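Local structure of glucoamylase (Thermoanaerobacterium thermosaccharolyticum, 1LF6) at residues G392-E397 / T432-W437. The protein hydrolyses terminal alpha-1,4-linked glucose residues from the non-reducing ends of glucan chains, releasing beta-D-glucose. Residues are numbered along the deposited sequence; the frame is centred on the assembly and turned at random.
Sequences GIQLDE and TGQERW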
ATOM      1  N   GLY A 392       2.185 -11.620  17.180  1.00 23.01           N
ATOM      2  CA  GLY A 392       3.553 -12.083  17.073  1.00 20.85           C
ATOM      3  C   GLY A 392       4.459 -11.116  17.815  1.00 19.16           C
ATOM      4  O   GLY A 392       4.122  -9.942  17.973  1.00 18.89           O
ATOM      5  N   ILE A 393       5.603 -11.604  18.280  1.00 16.83           N
ATOM      6  CA  ILE A 393       6.551 -10.770  19.002  1.00 16.55           C
ATOM      7  C   ILE A 393       7.771 -10.443  18.140  1.00 15.56           C
ATOM      8  O   ILE A 393       8.651 -11.283  17.948  1.00 14.21           O
ATOM      9  CB  ILE A 393       7.034 -11.472  20.292  1.00 18.35           C
ATOM     10  CG1 ILE A 393       5.835 -11.776  21.201  1.00 18.78           C
ATOM     11  CG2 ILE A 393       8.070 -10.608  21.001  1.00 14.48           C
ATOM     12  CD1 ILE A 393       5.022 -10.552  21.609  1.00 17.17           C
ATOM     13  N   GLN A 394       7.820  -9.219  17.628  1.00 15.59           N
ATOM     14  CA  GLN A 394       8.935  -8.782  16.782  1.00 14.98           C
ATOM     15  C   GLN A 394       9.746  -7.726  17.519  1.00 15.16           C
ATOM     16  O   GLN A 394       9.277  -6.609  17.716  1.00 13.79           O
ATOM     17  CB  GLN A 394       8.400  -8.196  15.466  1.00 15.73           C
ATOM     18  CG  GLN A 394       7.884  -9.242  14.486  1.00 13.47           C
ATOM     19  CD  GLN A 394       7.043  -8.653  13.362  1.00 17.20           C
ATOM     20  OE1 GLN A 394       7.342  -7.579  12.836  1.00 17.91           O
ATOM     21  NE2 GLN A 394       5.993  -9.366  12.979  1.00 16.95           N
ATOM     22  N   LEU A 395      10.962  -8.085  17.917  1.00 14.47           N
ATOM     23  CA  LEU A 395      11.825  -7.172  18.645  1.00 16.55           C
ATOM     24  C   LEU A 395      12.185  -5.921  17.864  1.00 15.67           C
ATOM     25  O   LEU A 395      12.272  -4.828  18.439  1.00 14.79           O
ATOM     26  CB  LEU A 395      13.101  -7.895  19.104  1.00 15.95           C
ATOM     27  CG  LEU A 395      13.002  -8.653  20.434  1.00 18.61           C
ATOM     28  CD1 LEU A 395      12.895  -7.657  21.578  1.00 21.83           C
ATOM     29  CD2 LEU A 395      11.792  -9.582  20.426  1.00 21.34           C
ATOM     30  N   ASP A 396      12.393  -6.068  16.560  1.00 15.89           N
ATOM     31  CA  ASP A 396      12.742  -4.917  15.745  1.00 15.65           C
ATOM     32  C   ASP A 396      11.628  -3.893  15.830  1.00 15.58           C
ATOM     33  O   ASP A 396      11.888  -2.690  15.803  1.00 17.05           O
ATOM     34  CB  ASP A 396      13.009  -5.331  14.287  1.00 15.46           C
ATOM     35  CG  ASP A 396      11.756  -5.740  13.544  1.00 16.08           C
ATOM     36  OD1 ASP A 396      10.949  -6.506  14.106  1.00 15.86           O
ATOM     37  OD2 ASP A 396      11.594  -5.305  12.382  1.00 15.16           O
ATOM     38  N   GLU A 397      10.389  -4.362  15.975  1.00 14.60           N
ATOM     39  CA  GLU A 397       9.262  -3.439  16.076  1.00 14.66           C
ATOM     40  C   GLU A 397       9.175  -2.722  17.432  1.00 16.12           C
ATOM     41  O   GLU A 397       8.509  -1.694  17.549  1.00 16.49           O
ATOM     42  CB  GLU A 397       7.947  -4.160  15.751  1.00 15.03           C
ATOM     43  CG  GLU A 397       7.786  -4.472  14.258  1.00 13.75           C
ATOM     44  CD  GLU A 397       6.344  -4.717  13.851  1.00 15.03           C
ATOM     45  OE1 GLU A 397       5.912  -4.156  12.818  1.00 15.71           O
ATOM     46  OE2 GLU A 397       5.637  -5.467  14.556  1.00 15.52           O
ATOM     47  N   THR A 432      14.206 -13.157  19.198  1.00 16.26           N
ATOM     48  CA  THR A 432      12.920 -12.598  18.797  1.00 15.56           C
ATOM     49  C   THR A 432      11.918 -13.692  18.416  1.00 16.83           C
ATOM     50  O   THR A 432      12.312 -14.783  17.990  1.00 16.82           O
ATOM     51  CB  THR A 432      13.101 -11.628  17.603  1.00 15.90           C
ATOM     52  OG1 THR A 432      11.865 -10.950  17.334  1.00 17.43           O
ATOM     53  CG2 THR A 432      13.550 -12.391  16.360  1.00 15.65           C
ATOM     54  N   GLY A 433      10.630 -13.396  18.588  1.00 16.40           N
ATOM     55  CA  GLY A 433       9.588 -14.349  18.251  1.00 15.07           C
ATOM     56  C   GLY A 433       9.574 -14.553  16.749  1.00 16.03           C
ATOM     57  O   GLY A 433       9.340 -15.650  16.251  1.00 15.21           O
ATOM     58  N   GLN A 434       9.808 -13.471  16.023  1.00 16.78           N
ATOM     59  CA  GLN A 434       9.865 -13.526  14.576  1.00 18.61           C
ATOM     60  C   GLN A 434      10.669 -12.341  14.053  1.00 17.87           C
ATOM     61  O   GLN A 434      10.689 -11.271  14.671  1.00 17.26           O
ATOM     62  CB  GLN A 434       8.449 -13.539  13.983  1.00 23.36           C
ATOM     63  CG  GLN A 434       7.559 -12.416  14.438  1.00 24.24           C
ATOM     64  CD  GLN A 434       6.087 -12.674  14.145  1.00 24.48           C
ATOM     65  OE1 GLN A 434       5.279 -11.753  14.148  1.00 21.07           O
ATOM     66  NE2 GLN A 434       5.735 -13.932  13.906  1.00 25.65           N
ATOM     67  N   GLU A 435      11.368 -12.555  12.939  1.00 16.55           N
ATOM     68  CA  GLU A 435      12.165 -11.511  12.320  1.00 15.94           C
ATOM     69  C   GLU A 435      11.231 -10.667  11.463  1.00 15.66           C
ATOM     70  O   GLU A 435      10.018 -10.894  11.473  1.00 14.55           O
ATOM     71  CB  GLU A 435      13.307 -12.119  11.500  1.00 15.39           C
ATOM     72  CG  GLU A 435      12.977 -13.442  10.811  1.00 14.73           C
ATOM     73  CD  GLU A 435      11.802 -13.335   9.845  1.00 14.28           C
ATOM     74  OE1 GLU A 435      10.671 -13.695  10.224  1.00 13.84           O
ATOM     75  OE2 GLU A 435      12.015 -12.886   8.705  1.00 13.89           O
ATOM     76  N   ARG A 436      11.769  -9.711  10.712  1.00 14.57           N
ATOM     77  CA  ARG A 436      10.900  -8.811   9.955  1.00 14.02           C
ATOM     78  C   ARG A 436       9.969  -9.383   8.878  1.00 15.61           C
ATOM     79  O   ARG A 436       9.036  -8.707   8.459  1.00 15.88           O
ATOM     80  CB  ARG A 436      11.718  -7.645   9.390  1.00 12.17           C
ATOM     81  CG  ARG A 436      12.660  -7.960   8.259  1.00 15.66           C
ATOM     82  CD  ARG A 436      13.377  -6.678   7.843  1.00 14.97           C
ATOM     83  NE  ARG A 436      14.181  -6.824   6.633  1.00 13.19           N
ATOM     84  CZ  ARG A 436      14.719  -5.802   5.974  1.00 15.12           C
ATOM     85  NH1 ARG A 436      15.433  -6.015   4.876  1.00 13.04           N
ATOM     86  NH2 ARG A 436      14.540  -4.565   6.413  1.00 11.95           N
ATOM     87  N   TRP A 437      10.200 -10.612   8.427  1.00 14.83           N
ATOM     88  CA  TRP A 437       9.307 -11.186   7.432  1.00 14.40           C
ATOM     89  C   TRP A 437       8.120 -11.839   8.155  1.00 14.28           C
ATOM     90  O   TRP A 437       7.214 -12.380   7.523  1.00 16.44           O
ATOM     91  CB  TRP A 437      10.043 -12.203   6.560  1.00 13.10           C
ATOM     92  CG  TRP A 437      11.210 -11.614   5.786  1.00 15.92           C
ATOM     93  CD1 TRP A 437      12.421 -12.206   5.564  1.00 15.94           C
ATOM     94  CD2 TRP A 437      11.273 -10.326   5.144  1.00 14.44           C
ATOM     95  NE1 TRP A 437      13.235 -11.369   4.833  1.00 16.37           N
ATOM     96  CE2 TRP A 437      12.556 -10.211   4.561  1.00 16.30           C
ATOM     97  CE3 TRP A 437      10.371  -9.261   5.005  1.00 13.13           C
ATOM     98  CZ2 TRP A 437      12.963  -9.072   3.851  1.00 14.94           C
ATOM     99  CZ3 TRP A 437      10.778  -8.124   4.296  1.00 15.43           C
ATOM    100  CH2 TRP A 437      12.063  -8.042   3.730  1.00 14.44           C
TER
HETATM  101  O   HOH W   1      12.012  -8.673  14.473  1.00 14.10           O
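Gln394 and Gln434 meet through a nearly straight side-chain hydrogen bond: NE2 of Gln394 lies 2.8 Å from OE1 of Gln434, with an N-H...O angle of 175°. The bond runs in the amide plane of Gln394 but reaches OE1 from above the Gln434 carbonyl plane, the two amides being turned 47° apart. The CG atoms of Gln394 and Gln434 are 3.2 Å apart, shorter than usual van der Waals contact and possibly strained. NE2 of Gln394 also donates to Glu438, the probable catalytic acid, while OE1 of Gln394 accepts from Arg343; three partners thus fix the rotation of this amide, consistent with a second-shell role in positioning the acid.

A second set of polar contacts involves Thr432, whose OG1, anti to its backbone N (chi1 -172°), is thereby placed beside the carbonyl carbon, where it meets Leu395 N and Gln434 O. Leu395 N donates to Thr432 OG1 over 3.1 Å in an almost linear bond, and OG1 donates to Gln434 O within its own loop. Gln434 N adds a weak bond to Ile393 O. A water donates to Gln434 O, while OD2 of Asp396 forms a salt bridge with Arg343.

Apolar packing is modest: CD2 of Leu395 lies 3.6 Å from Thr432 CA, the two side chains running alongside in opposite senses.

Beyond these contacts, the 432-437 loop carries Glu435, the probable catalytic base, and Arg436 reaches Glu605 in helix 600-612. In this (alpha/alpha) barrel the contact joins the chain leading into helix 395-407 to the loop between helices 414-428 and 445-464, both of which pack against Leu395.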